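Local coordinates for protein peptide methionine sulfoxide reductase MsrA (Corynebacterium diphtheriae, PDB 4D7L) that probably repairs oxidised proteins by reducing the S-epimer of methionine sulfoxide back to methionine, through cysteine thiol-disulfide exchange, at residues T56-P61 / I116-Y121; T65-I70 / G205-A210; G71-A76 / D212-Y217; G148-T153 / C226-T231. All coordinates share one frame; numbering follows the deposited sequence.

Interaction 1 of 4, residues T56-P61 / I116-Y121; sequences TLRGQP and IVEVVY. With PGE (triethylene glycol), chain G.
Arg58 and Glu118 form a side-on, two-pronged salt bridge. It ties the loop before strand 64-69 to strand 114-121 of the mixed beta-sheet of the MsrA fold. Arg58 NE donates to Glu118 OE2 at 2.8 Å, with an N-H...O angle of 158°. The guanidinium and carboxylate planes are nearly coplanar, so the carboxylate meets the edge of the guanidinium. OE2 uses its syn lone pair. OE1 is also met on its syn side, though somewhat out of the carboxylate plane. Glu118 is extended, with CG anti to the backbone N (chi1 172°), which carries its carboxylate out from the sheet. The Arg58 chain bends at chi3 and crosses it at about a right angle. Two bonds to two oxygens fix the rotation of both groups. Val120, two residues along the strand, also faces the loop. A triethylene glycol, probably from the crystallisation liquor, is modelled between Val120 and the loop, but its exact position is doubtful. Glu118 is buried, and Ser90 OG on strand 86-94 gives OE1 a further hydrogen bond. The same oxygen, Glu118 OE1, takes the straighter of the two arginine bonds, from Arg58 NH2 at 2.8 Å and 167°.

Interaction 2 of 4, residues T65-I70 / G205-A210; sequences TIYIGI and GEYYMA. With PGE (triethylene glycol), chain K.
Tyr67 and Tyr207 mark the closest approach of the two backbones, with their CA atoms 8.6 Å apart. Segment 65-70 is mostly strand 64-69, inside the mixed sheet. Segment 205-210 is loop that leads into the short strand 208-209 at one margin of that sheet. Strands 114-121 and 86-94 come between the two in the sheet order, so the contact is made by side chains above the sheet and not by strand pairing. Both tyrosines point toward the opposite segment. Tyr67 brings one side of its ring, CD2 and CE2, over a face of the Tyr207 ring. Tyr67 CE2 is 3.6 Å from Tyr207 CG and 3.7 Å from Tyr207 CB. Tyr67 CD2 lies above the same face, offset toward the rim. The ring planes are inclined at 47° and the centroids are 5.2 Å apart, so the pair is oblique. Tyr207 has CG anti to its backbone N (chi1 164°), which swings the ring across the sheet toward Tyr67. Ile116 of strand 114-121 touches both rings. The Tyr207 hydroxyl is hydrogen-bonded to Ser90 OG, which anchors the far end of that ring. Between the segments themselves the contact is carbon on carbon, so it rests on van der Waals packing of aromatic surface.

Interaction 3 of 4, residues G71-A76 / D212-Y217; sequences GCYWGA and DEHQQY
Trp74 and Tyr217 lie face to face. The six-membered ring of Trp74 and the Tyr217 ring have centroids 3.9 Å apart and planes at 24°. Tyr217 CD2 sits over the centre of the indole, 3.4 Å from Trp74 CD2. Tyr217 CB adds a CH-pi contact over the five-membered ring. His214 meets the indole at its edge instead. Trp74 NE1 donates to His214 ND1 at 3.2 Å, nearly straight at 167°. The acceptor lies in the indole plane, while the donor is tilted 17° from the imidazole plane. This bond helps hold the indole from turning under Tyr217. Tyr73 OH lies over one face of the His214 ring, 3.4 Å from His214 CG, and completes an aromatic cluster. Tyr103 brings its ring to His214 as well. Cys72, the predicted active-site residue, is the N-cap of helix 73-81. The cluster thus joins the first turn of that helix to the type II turn 214-217, which leads into helix 217-220, while Tyr73 and His214 also touch Val91 of strand 86-94.

Interaction 4 of 4, residues G148-T153 / C226-T231; sequences GNDTGT and CPHHST. With PGE (triethylene glycol), chain M; SO4 (sulfate ion), chain E.
His228 has CG anti to its carbonyl carbon (chi1 -49°), which turns one face of the imidazole against Asn149 CB. The contact joins the loop and short strand 150-151 of a two-stranded antiparallel sheet to the C-terminal loop that carries Cys226. Cys226 forms a disulfide with Cys72, the predicted active-site residue, in this entry. Both cysteines are modelled in two conformers, and in the pair given here Cys72 SG and Cys226 SG lie 3.4 Å apart. The nearest side-chain atoms of Cys72 and Asp150 are about 4 Å apart. Asn149 CB makes a CH-pi contact with the His228 ring, 3.6 Å from His228 CG. Asp150 OD1 comes to the ring edge instead, near its plane and 3.2 Å from His228 CD2. The carboxylate and ring planes are 61° apart. A triethylene glycol, probably from the crystallisation liquor, links the two residues. His228 NE2 donates to its O1, and O1 in turn donates to Asp150 OD1 at 2.7 Å. Thr151 N holds O2 of the same fragment. Two waters span the gap between the segments. One donates to Asn149 OD1 and His228 O, the other to Asp150 OD2 and Pro227 O. A sulfate ion, also probably from the liquor, accepts bonds from His228 N and Ser230 N. Tyr225 OH binds it too. Ser230 OG reaches sulfate O1 at 2.7 Å.

Overall arrangement
Interactions 1 and 2 share the mixed sheet, with centres about 10 Å apart. Their strands 114-121 and 64-69 are neighbours, joined by probable backbone hydrogen bonds such as Val119 N to Ile66 O. Interaction 3 follows directly, since helix 73-81 comes after strand 64-69. Its centre is about 12 Å from that of interaction 2, and Ala76 packs on Ile70 and Val117. The centre of interaction 4 is about 13 Å from that of interaction 3. The pair Cys72 and Cys226, a disulfide in this entry, spans them. Interactions 1 and 4 lie about 26 Å apart, centre to centre, on opposite sides of the chain's centre. Along the chain, interactions 1, 2 and 3 cross; interaction 1 closes before interaction 4 opens. The contacts run from the sheet to this cysteine pair, of which Cys72 is the predicted active-site residue.

Interaction 1 of 4, residues T56-P61 / I116-Y121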
loop_
_atom_site.group_PDB
_atom_site.type_symbol
_atom_site.label_atom_id
_atom_site.label_comp_id
_atom_site.label_asym_id
_atom_site.label_seq_id
_atom_site.Cartn_x
_atom_site.Cartn_y
_atom_site.Cartn_z
ATOM N N THR A 56 4.670 12.057 -13.838
ATOM C CA THR A 56 6.037 11.815 -13.365
ATOM C C THR A 56 6.450 10.344 -13.401
ATOM O O THR A 56 5.608 9.454 -13.591
ATOM C CB THR A 56 6.199 12.340 -11.920
ATOM O OG1 THR A 56 5.135 11.818 -11.114
ATOM C CG2 THR A 56 6.124 13.873 -11.907
ATOM N N LEU A 57 7.749 10.089 -13.217
ATOM C CA LEU A 57 8.235 8.736 -12.891
ATOM C C LEU A 57 9.009 8.792 -11.593
ATOM O O LEU A 57 9.288 9.875 -11.135
ATOM C CB LEU A 57 9.127 8.181 -13.995
ATOM C CG LEU A 57 8.436 7.796 -15.295
ATOM C CD1 LEU A 57 9.471 7.590 -16.402
ATOM C CD2 LEU A 57 7.577 6.547 -15.075
ATOM N N ARG A 58 9.386 7.661 -10.996
ATOM C CA ARG A 58 10.082 7.731 -9.703
ATOM C C ARG A 58 11.504 8.253 -9.908
ATOM O O ARG A 58 11.986 8.335 -11.034
ATOM C CB ARG A 58 10.116 6.363 -9.003
ATOM C CG ARG A 58 11.197 5.391 -9.522
ATOM C CD ARG A 58 11.230 4.099 -8.714
ATOM N NE ARG A 58 9.899 3.492 -8.581
ATOM C CZ ARG A 58 9.416 2.566 -9.401
ATOM N NH1 ARG A 58 10.166 2.111 -10.403
ATOM N NH2 ARG A 58 8.198 2.077 -9.209
ATOM N N GLY A 59 12.152 8.666 -8.826
ATOM C CA GLY A 59 13.564 9.011 -8.888
ATOM C C GLY A 59 13.947 10.469 -9.032
ATOM O O GLY A 59 15.057 10.769 -9.462
ATOM N N GLN A 60 13.082 11.375 -8.590
ATOM C CA GLN A 60 13.390 12.797 -8.663
ATOM C C GLN A 60 14.294 13.101 -7.499
ATOM O O GLN A 60 14.018 12.669 -6.381
ATOM C CB GLN A 60 12.149 13.688 -8.579
ATOM C CG GLN A 60 12.466 15.169 -8.298
ATOM C CD GLN A 60 11.254 15.999 -7.847
ATOM O OE1 GLN A 60 10.181 15.934 -8.458
ATOM N NE2 GLN A 60 11.417 16.765 -6.774
ATOM N N PRO A 61 15.412 13.787 -7.769
ATOM C CA PRO A 61 16.369 14.165 -6.730
ATOM C C PRO A 61 15.651 14.934 -5.635
ATOM O O PRO A 61 14.707 15.648 -5.945
ATOM C CB PRO A 61 17.352 15.079 -7.468
ATOM C CG PRO A 61 17.248 14.665 -8.884
ATOM C CD PRO A 61 15.812 14.294 -9.093
ATOM N N ILE A 116 0.223 -2.509 -1.886
ATOM C CA ILE A 116 1.023 -1.364 -1.456
ATOM C C ILE A 116 0.950 -0.222 -2.441
ATOM O O ILE A 116 0.974 -0.446 -3.658
ATOM C CB ILE A 116 2.510 -1.769 -1.291
ATOM C CG1 ILE A 116 2.661 -2.702 -0.082
ATOM C CG2 ILE A 116 3.447 -0.534 -1.182
ATOM C CD1 ILE A 116 2.410 -1.997 1.277
ATOM N N VAL A 117 0.881 0.995 -1.904
ATOM C CA VAL A 117 1.101 2.208 -2.666
ATOM C C VAL A 117 2.500 2.729 -2.392
ATOM O O VAL A 117 2.861 2.972 -1.233
ATOM C CB VAL A 117 0.099 3.320 -2.300
ATOM C CG1 VAL A 117 0.347 4.589 -3.175
ATOM C CG2 VAL A 117 -1.335 2.842 -2.459
ATOM N N GLU A 118 3.288 2.846 -3.454
ATOM C CA GLU A 118 4.568 3.537 -3.416
ATOM C C GLU A 118 4.268 5.037 -3.450
ATOM O O GLU A 118 3.663 5.516 -4.400
ATOM C CB GLU A 118 5.428 3.139 -4.613
ATOM C CG GLU A 118 6.723 3.973 -4.749
ATOM C CD GLU A 118 7.460 3.730 -6.056
ATOM O OE1 GLU A 118 6.819 3.360 -7.072
ATOM O OE2 GLU A 118 8.694 3.924 -6.069
ATOM N N VAL A 119 4.645 5.756 -2.401
ATOM C CA VAL A 119 4.392 7.187 -2.317
ATOM C C VAL A 119 5.719 7.944 -2.333
ATOM O O VAL A 119 6.509 7.865 -1.390
ATOM C CB VAL A 119 3.616 7.540 -1.047
ATOM C CG1 VAL A 119 3.299 9.038 -1.012
ATOM C CG2 VAL A 119 2.347 6.728 -0.982
ATOM N N VAL A 120 5.971 8.649 -3.417
ATOM C CA VAL A 120 7.173 9.451 -3.513
ATOM C C VAL A 120 6.815 10.900 -3.236
ATOM O O VAL A 120 5.937 11.448 -3.889
ATOM C CB VAL A 120 7.810 9.334 -4.888
ATOM C CG1 VAL A 120 9.090 10.149 -4.945
ATOM C CG2 VAL A 120 8.089 7.855 -5.206
ATOM N N TYR A 121 7.502 11.540 -2.292
ATOM C CA TYR A 121 7.059 12.871 -1.876
ATOM C C TYR A 121 8.210 13.848 -1.707
ATOM O O TYR A 121 9.357 13.457 -1.515
ATOM C CB TYR A 121 6.251 12.778 -0.569
ATOM C CG TYR A 121 7.060 12.260 0.604
ATOM C CD1 TYR A 121 7.257 10.892 0.785
ATOM C CD2 TYR A 121 7.635 13.134 1.522
ATOM C CE1 TYR A 121 7.995 10.407 1.849
ATOM C CE2 TYR A 121 8.387 12.657 2.588
ATOM C CZ TYR A 121 8.557 11.295 2.748
ATOM O OH TYR A 121 9.310 10.827 3.797
HETATM C C1 PGE G . 8.665 13.259 -9.221
HETATM O O1 PGE G . 9.203 14.367 -9.916
HETATM C C2 PGE G . 9.530 12.104 -9.631
HETATM O O2 PGE G . 9.924 11.233 -8.584
#

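Interaction 2 of 4, residues T65-I70 / G205-A210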
loop_
_atom_site.group_PDB
_atom_site.type_symbol
_atom_site.label_atom_id
_atom_site.label_comp_id
_atom_site.label_asym_id
_atom_site.label_seq_id
_atom_site.Cartn_x
_atom_site.Cartn_y
_atom_site.Cartn_z
ATOM N N THR A 65 10.671 8.335 -0.184
ATOM C CA THR A 65 9.659 7.332 -0.509
ATOM C C THR A 65 9.143 6.653 0.756
ATOM O O THR A 65 9.930 6.330 1.659
ATOM C CB THR A 65 10.217 6.250 -1.454
ATOM O OG1 THR A 65 10.720 6.864 -2.645
ATOM C CG2 THR A 65 9.112 5.237 -1.824
ATOM N N ILE A 66 7.824 6.475 0.832
ATOM C CA ILE A 66 7.216 5.614 1.845
ATOM C C ILE A 66 6.241 4.648 1.160
ATOM O O ILE A 66 5.611 4.987 0.152
ATOM C CB ILE A 66 6.512 6.448 2.954
ATOM C CG1 ILE A 66 6.042 5.564 4.123
ATOM C CG2 ILE A 66 5.385 7.345 2.370
ATOM C CD1 ILE A 66 5.349 6.386 5.251
ATOM N N TYR A 67 6.150 3.430 1.687
ATOM C CA TYR A 67 5.293 2.397 1.119
ATOM C C TYR A 67 4.121 2.137 2.049
ATOM O O TYR A 67 4.313 1.802 3.215
ATOM C CB TYR A 67 6.084 1.097 0.890
ATOM C CG TYR A 67 7.212 1.273 -0.090
ATOM C CD1 TYR A 67 8.467 1.678 0.346
ATOM C CD2 TYR A 67 7.015 1.083 -1.459
ATOM C CE1 TYR A 67 9.520 1.866 -0.546
ATOM C CE2 TYR A 67 8.067 1.266 -2.363
ATOM C CZ TYR A 67 9.313 1.657 -1.892
ATOM O OH TYR A 67 10.349 1.847 -2.760
ATOM N N ILE A 68 2.908 2.280 1.531
ATOM C CA ILE A 68 1.722 2.276 2.379
ATOM C C ILE A 68 0.749 1.189 1.992
ATOM O O ILE A 68 0.362 1.086 0.815
ATOM C CB ILE A 68 0.992 3.637 2.287
ATOM C CG1 ILE A 68 1.930 4.765 2.722
ATOM C CG2 ILE A 68 -0.305 3.633 3.119
ATOM C CD1 ILE A 68 2.357 4.645 4.144
ATOM N N GLY A 69 0.325 0.403 2.975
ATOM C CA GLY A 69 -0.719 -0.581 2.734
ATOM C C GLY A 69 -1.941 -0.302 3.591
ATOM O O GLY A 69 -1.872 -0.368 4.822
ATOM N N ILE A 70 -3.062 0.041 2.962
ATOM C CA ILE A 70 -4.266 0.315 3.746
ATOM C C ILE A 70 -5.477 -0.357 3.129
ATOM O O ILE A 70 -6.605 0.074 3.349
ATOM C CB ILE A 70 -4.538 1.843 3.867
ATOM C CG1 ILE A 70 -4.643 2.475 2.474
ATOM C CG2 ILE A 70 -3.434 2.525 4.645
ATOM C CD1 ILE A 70 -5.163 3.929 2.481
ATOM N N GLY A 205 12.330 -8.321 0.408
ATOM C CA GLY A 205 13.245 -7.190 0.490
ATOM C C GLY A 205 13.049 -6.105 -0.567
ATOM O O GLY A 205 13.850 -5.171 -0.647
ATOM N N GLU A 206 11.969 -6.189 -1.338
ATOM C CA GLU A 206 11.760 -5.301 -2.503
ATOM C C GLU A 206 10.300 -5.035 -2.683
ATOM O O GLU A 206 9.456 -5.793 -2.198
ATOM C CB GLU A 206 12.266 -5.926 -3.826
ATOM C CG GLU A 206 13.705 -6.318 -3.870
ATOM C CD GLU A 206 14.067 -6.953 -5.201
ATOM O OE1 GLU A 206 13.455 -6.587 -6.225
ATOM O OE2 GLU A 206 14.945 -7.837 -5.219
ATOM N N TYR A 207 10.013 -3.981 -3.439
ATOM C CA TYR A 207 8.660 -3.670 -3.881
ATOM C C TYR A 207 8.532 -4.018 -5.357
ATOM O O TYR A 207 9.447 -3.747 -6.137
ATOM C CB TYR A 207 8.371 -2.180 -3.645
ATOM C CG TYR A 207 7.188 -1.589 -4.374
ATOM C CD1 TYR A 207 5.894 -1.784 -3.894
ATOM C CD2 TYR A 207 7.369 -0.759 -5.499
ATOM C CE1 TYR A 207 4.790 -1.210 -4.529
ATOM C CE2 TYR A 207 6.257 -0.175 -6.151
ATOM C CZ TYR A 207 4.988 -0.399 -5.648
ATOM O OH TYR A 207 3.897 0.177 -6.261
ATOM N N TYR A 208 7.396 -4.603 -5.735
ATOM C CA TYR A 208 7.168 -5.036 -7.113
ATOM C C TYR A 208 5.962 -4.324 -7.687
ATOM O O TYR A 208 4.878 -4.409 -7.118
ATOM C CB TYR A 208 6.934 -6.563 -7.170
ATOM C CG TYR A 208 8.070 -7.351 -6.574
ATOM C CD1 TYR A 208 9.280 -7.492 -7.271
ATOM C CD2 TYR A 208 7.945 -7.955 -5.320
ATOM C CE1 TYR A 208 10.343 -8.227 -6.742
ATOM C CE2 TYR A 208 9.014 -8.685 -4.778
ATOM C CZ TYR A 208 10.196 -8.817 -5.491
ATOM O OH TYR A 208 11.237 -9.557 -4.957
ATOM N N MET A 209 6.141 -3.627 -8.802
ATOM C CA MET A 209 5.015 -2.920 -9.403
ATOM C C MET A 209 3.997 -3.872 -9.977
ATOM O O MET A 209 4.366 -4.860 -10.603
ATOM C CB MET A 209 5.479 -1.978 -10.517
ATOM C CG MET A 209 6.333 -0.821 -10.086
ATOM S SD MET A 209 6.620 0.276 -11.511
ATOM C CE MET A 209 5.066 1.132 -11.654
ATOM N N ALA A 210 2.714 -3.537 -9.809
ATOM C CA ALA A 210 1.631 -4.255 -10.466
ATOM C C ALA A 210 1.598 -3.922 -11.963
ATOM O O ALA A 210 2.222 -2.953 -12.394
ATOM C CB ALA A 210 0.291 -3.904 -9.801
HETATM C C1 PGE K . 14.087 7.817 -2.577
HETATM O O1 PGE K . 12.954 8.566 -2.981
HETATM C C2 PGE K . 13.730 6.991 -1.355
HETATM O O2 PGE K . 14.653 5.938 -1.165
#

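Interaction 3 of 4, residues G71-A76 / D212-Y217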
loop_
_atom_site.group_PDB
_atom_site.type_symbol
_atom_site.label_atom_id
_atom_site.label_comp_id
_atom_site.label_asym_id
_atom_site.label_seq_id
_atom_site.Cartn_x
_atom_site.Cartn_y
_atom_site.Cartn_z
ATOM N N GLY A 71 -5.250 -1.430 2.381
ATOM C CA GLY A 71 -6.348 -2.133 1.738
ATOM C C GLY A 71 -6.314 -1.955 0.230
ATOM O O GLY A 71 -5.238 -1.780 -0.335
ATOM N N CYS A 72 -7.480 -2.015 -0.416
ATOM C CA CYS A 72 -7.563 -1.920 -1.882
ATOM C C CYS A 72 -6.684 -0.799 -2.411
ATOM O O CYS A 72 -6.926 0.382 -2.129
ATOM C CB CYS A 72 -9.007 -1.690 -2.326
ATOM S SG CYS A 72 -9.143 -1.282 -4.100
ATOM N N TYR A 73 -5.615 -1.157 -3.131
ATOM C CA TYR A 73 -4.685 -0.088 -3.515
ATOM C C TYR A 73 -5.215 0.919 -4.566
ATOM O O TYR A 73 -4.599 1.950 -4.773
ATOM C CB TYR A 73 -3.295 -0.591 -3.944
ATOM C CG TYR A 73 -3.177 -1.682 -4.990
ATOM C CD1 TYR A 73 -3.983 -1.685 -6.122
ATOM C CD2 TYR A 73 -2.060 -2.518 -4.984
ATOM C CE1 TYR A 73 -3.812 -2.635 -7.122
ATOM C CE2 TYR A 73 -1.852 -3.447 -5.988
ATOM C CZ TYR A 73 -2.729 -3.498 -7.060
ATOM O OH TYR A 73 -2.511 -4.413 -8.073
ATOM N N TRP A 74 -6.299 0.618 -5.286
ATOM C CA TRP A 74 -6.809 1.589 -6.253
ATOM C C TRP A 74 -7.241 2.871 -5.545
ATOM O O TRP A 74 -6.877 3.970 -5.950
ATOM C CB TRP A 74 -8.005 1.042 -7.010
ATOM C CG TRP A 74 -7.734 -0.141 -7.871
ATOM C CD1 TRP A 74 -6.527 -0.574 -8.366
ATOM C CD2 TRP A 74 -8.719 -1.056 -8.329
ATOM N NE1 TRP A 74 -6.718 -1.720 -9.127
ATOM C CE2 TRP A 74 -8.059 -2.029 -9.117
ATOM C CE3 TRP A 74 -10.109 -1.143 -8.160
ATOM C CZ2 TRP A 74 -8.747 -3.066 -9.739
ATOM C CZ3 TRP A 74 -10.798 -2.186 -8.779
ATOM C CH2 TRP A 74 -10.114 -3.132 -9.558
ATOM N N GLY A 75 -8.028 2.714 -4.487
ATOM C CA GLY A 75 -8.519 3.860 -3.740
ATOM C C GLY A 75 -7.388 4.512 -2.983
ATOM O O GLY A 75 -7.322 5.728 -2.864
ATOM N N ALA A 76 -6.499 3.687 -2.447
ATOM C CA ALA A 76 -5.368 4.203 -1.709
ATOM C C ALA A 76 -4.449 5.017 -2.612
ATOM O O ALA A 76 -3.938 6.044 -2.192
ATOM C CB ALA A 76 -4.597 3.047 -1.059
ATOM N N ASP A 212 0.526 -2.599 -15.676
ATOM C CA ASP A 212 0.190 -1.236 -16.113
ATOM C C ASP A 212 -1.282 -0.832 -15.900
ATOM O O ASP A 212 -1.594 0.316 -15.542
ATOM C CB ASP A 212 0.553 -1.096 -17.599
ATOM C CG ASP A 212 0.251 0.294 -18.150
ATOM O OD1 ASP A 212 0.909 1.272 -17.721
ATOM O OD2 ASP A 212 -0.648 0.397 -19.010
ATOM N N GLU A 213 -2.185 -1.781 -16.114
ATOM C CA GLU A 213 -3.616 -1.537 -15.977
ATOM C C GLU A 213 -3.996 -1.055 -14.584
ATOM O O GLU A 213 -4.972 -0.310 -14.430
ATOM C CB GLU A 213 -4.418 -2.818 -16.308
ATOM C CG GLU A 213 -4.397 -3.188 -17.783
ATOM C CD GLU A 213 -3.079 -3.842 -18.261
ATOM O OE1 GLU A 213 -2.222 -4.234 -17.430
ATOM O OE2 GLU A 213 -2.902 -3.956 -19.496
ATOM N N HIS A 214 -3.260 -1.500 -13.564
ATOM C CA HIS A 214 -3.551 -1.090 -12.177
ATOM C C HIS A 214 -3.070 0.321 -11.832
ATOM O O HIS A 214 -3.569 0.938 -10.884
ATOM C CB HIS A 214 -2.916 -2.085 -11.178
ATOM C CG HIS A 214 -3.561 -3.435 -11.204
ATOM N ND1 HIS A 214 -4.666 -3.742 -10.439
ATOM C CD2 HIS A 214 -3.285 -4.542 -11.933
ATOM C CE1 HIS A 214 -5.046 -4.982 -10.694
ATOM N NE2 HIS A 214 -4.210 -5.499 -11.580
ATOM N N GLN A 215 -2.075 0.808 -12.560
ATOM C CA GLN A 215 -1.475 2.107 -12.252
ATOM C C GLN A 215 -2.470 3.204 -12.551
ATOM O O GLN A 215 -2.914 3.330 -13.676
ATOM C CB GLN A 215 -0.183 2.304 -13.060
ATOM C CG GLN A 215 0.799 1.127 -12.906
ATOM C CD GLN A 215 1.246 0.922 -11.448
ATOM O OE1 GLN A 215 1.340 1.883 -10.687
ATOM N NE2 GLN A 215 1.560 -0.328 -11.069
ATOM N N GLN A 216 -2.836 3.969 -11.528
ATOM C CA GLN A 216 -3.871 5.006 -11.645
ATOM C C GLN A 216 -5.162 4.457 -12.238
ATOM O O GLN A 216 -5.829 5.119 -13.033
ATOM C CB GLN A 216 -3.365 6.188 -12.482
ATOM C CG GLN A 216 -2.132 6.881 -11.888
ATOM C CD GLN A 216 -0.834 6.281 -12.398
ATOM O OE1 GLN A 216 -0.571 6.295 -13.600
ATOM N NE2 GLN A 216 -0.020 5.751 -11.490
ATOM N N TYR A 217 -5.514 3.241 -11.837
ATOM C CA TYR A 217 -6.704 2.574 -12.353
ATOM C C TYR A 217 -7.967 3.444 -12.321
ATOM O O TYR A 217 -8.722 3.508 -13.297
ATOM C CB TYR A 217 -6.960 1.288 -11.548
ATOM C CG TYR A 217 -8.208 0.560 -11.973
ATOM C CD1 TYR A 217 -8.234 -0.188 -13.140
ATOM C CD2 TYR A 217 -9.373 0.604 -11.188
ATOM C CE1 TYR A 217 -9.389 -0.864 -13.532
ATOM C CE2 TYR A 217 -10.529 -0.069 -11.576
ATOM C CZ TYR A 217 -10.530 -0.801 -12.747
ATOM O OH TYR A 217 -11.674 -1.469 -13.135
#

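Interaction 4 of 4, residues G148-T153 / C226-T231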
loop_
_atom_site.group_PDB
_atom_site.type_symbol
_atom_site.label_atom_id
_atom_site.label_comp_id
_atom_site.label_asym_id
_atom_site.label_seq_id
_atom_site.Cartn_x
_atom_site.Cartn_y
_atom_site.Cartn_z
ATOM N N GLY A 148 -12.261 -3.804 5.808
ATOM C CA GLY A 148 -13.670 -3.744 5.465
ATOM C C GLY A 148 -14.154 -5.077 4.925
ATOM O O GLY A 148 -13.941 -6.114 5.546
ATOM N N ASN A 149 -14.754 -5.071 3.736
ATOM C CA ASN A 149 -15.255 -6.316 3.162
ATOM C C ASN A 149 -14.204 -6.994 2.290
ATOM O O ASN A 149 -14.500 -7.971 1.614
ATOM C CB ASN A 149 -16.545 -6.086 2.347
ATOM C CG ASN A 149 -17.747 -5.772 3.230
ATOM O OD1 ASN A 149 -18.365 -4.726 3.098
ATOM N ND2 ASN A 149 -18.057 -6.666 4.151
ATOM N N ASP A 150 -12.986 -6.462 2.280
ATOM C CA ASP A 150 -11.881 -7.145 1.586
ATOM C C ASP A 150 -11.121 -8.076 2.536
ATOM O O ASP A 150 -10.328 -7.613 3.369
ATOM C CB ASP A 150 -10.901 -6.142 0.989
ATOM C CG ASP A 150 -11.491 -5.369 -0.194
ATOM O OD1 ASP A 150 -12.143 -5.980 -1.065
ATOM O OD2 ASP A 150 -11.296 -4.142 -0.244
ATOM N N THR A 151 -11.357 -9.376 2.407
ATOM C CA THR A 151 -10.692 -10.353 3.268
ATOM C C THR A 151 -9.462 -10.938 2.572
ATOM O O THR A 151 -9.532 -11.286 1.403
ATOM C CB THR A 151 -11.660 -11.506 3.645
ATOM O OG1 THR A 151 -12.760 -10.974 4.385
ATOM C CG2 THR A 151 -10.959 -12.516 4.499
ATOM N N GLY A 152 -8.347 -11.056 3.287
ATOM C CA GLY A 152 -7.154 -11.669 2.723
ATOM C C GLY A 152 -5.914 -11.028 3.301
ATOM O O GLY A 152 -5.919 -9.846 3.664
ATOM N N THR A 153 -4.828 -11.784 3.377
ATOM C CA THR A 153 -3.582 -11.202 3.863
ATOM C C THR A 153 -3.077 -10.081 2.970
ATOM O O THR A 153 -2.283 -9.249 3.412
ATOM C CB THR A 153 -2.486 -12.270 3.960
ATOM O OG1 THR A 153 -2.324 -12.866 2.666
ATOM C CG2 THR A 153 -2.908 -13.336 4.985
ATOM N N CYS A 226 -13.403 0.536 -6.141
ATOM C CA CYS A 226 -12.954 -0.535 -5.265
ATOM C C CYS A 226 -14.135 -1.448 -4.940
ATOM O O CYS A 226 -15.223 -0.957 -4.624
ATOM C CB CYS A 226 -12.345 0.047 -3.986
ATOM S SG CYS A 226 -11.227 1.457 -4.275
ATOM N N PRO A 227 -13.934 -2.770 -5.037
ATOM C CA PRO A 227 -15.052 -3.688 -4.810
ATOM C C PRO A 227 -15.711 -3.522 -3.451
ATOM O O PRO A 227 -15.044 -3.152 -2.464
ATOM C CB PRO A 227 -14.398 -5.060 -4.935
ATOM C CG PRO A 227 -13.237 -4.808 -5.908
ATOM C CD PRO A 227 -12.723 -3.474 -5.509
ATOM N N HIS A 228 -16.998 -3.844 -3.422
ATOM C CA HIS A 228 -17.867 -3.780 -2.241
ATOM C C HIS A 228 -18.286 -2.346 -1.946
ATOM O O HIS A 228 -18.726 -2.055 -0.836
ATOM C CB HIS A 228 -17.194 -4.388 -0.995
ATOM C CG HIS A 228 -16.586 -5.734 -1.230
ATOM N ND1 HIS A 228 -17.347 -6.859 -1.465
ATOM C CD2 HIS A 228 -15.291 -6.130 -1.313
ATOM C CE1 HIS A 228 -16.549 -7.895 -1.653
ATOM N NE2 HIS A 228 -15.298 -7.480 -1.569
ATOM N N HIS A 229 -18.136 -1.452 -2.922
ATOM C CA HIS A 229 -18.575 -0.069 -2.732
ATOM C C HIS A 229 -19.667 0.357 -3.705
ATOM O O HIS A 229 -19.923 1.547 -3.861
ATOM C CB HIS A 229 -17.380 0.877 -2.831
ATOM C CG HIS A 229 -16.398 0.700 -1.717
ATOM N ND1 HIS A 229 -16.530 1.332 -0.498
ATOM C CD2 HIS A 229 -15.290 -0.075 -1.621
ATOM C CE1 HIS A 229 -15.533 0.971 0.293
ATOM N NE2 HIS A 229 -14.767 0.119 -0.365
ATOM N N SER A 230 -20.320 -0.598 -4.359
ATOM C CA SER A 230 -21.468 -0.233 -5.208
ATOM C C SER A 230 -22.560 0.411 -4.372
ATOM O O SER A 230 -22.621 0.205 -3.169
ATOM C CB SER A 230 -22.044 -1.451 -5.916
ATOM O OG SER A 230 -22.553 -2.383 -4.985
ATOM N N THR A 231 -23.431 1.183 -5.021
ATOM C CA THR A 231 -24.505 1.877 -4.331
ATOM C C THR A 231 -25.864 1.343 -4.747
ATOM O O THR A 231 -25.960 0.512 -5.660
ATOM C CB THR A 231 -24.455 3.400 -4.607
ATOM O OG1 THR A 231 -24.971 3.651 -5.917
ATOM C CG2 THR A 231 -23.015 3.916 -4.541
HETATM C C1 PGE M . -11.731 -9.596 -1.411
HETATM O O1 PGE M . -12.633 -8.523 -1.632
HETATM C C2 PGE M . -12.426 -10.790 -0.780
HETATM O O2 PGE M . -13.096 -10.425 0.423
HETATM S S SO4 E . -19.836 -4.565 -5.807
HETATM O O1 SO4 E . -20.213 -3.728 -4.676
HETATM O O2 SO4 E . -20.415 -4.031 -7.037
HETATM O O3 SO4 E . -20.330 -5.919 -5.601
HETATM O O4 SO4 E . -18.379 -4.585 -5.914
HETATM O O HOH W 1 -17.594 -2.169 1.613
HETATM O O HOH W 2 -12.431 -2.617 -1.893
#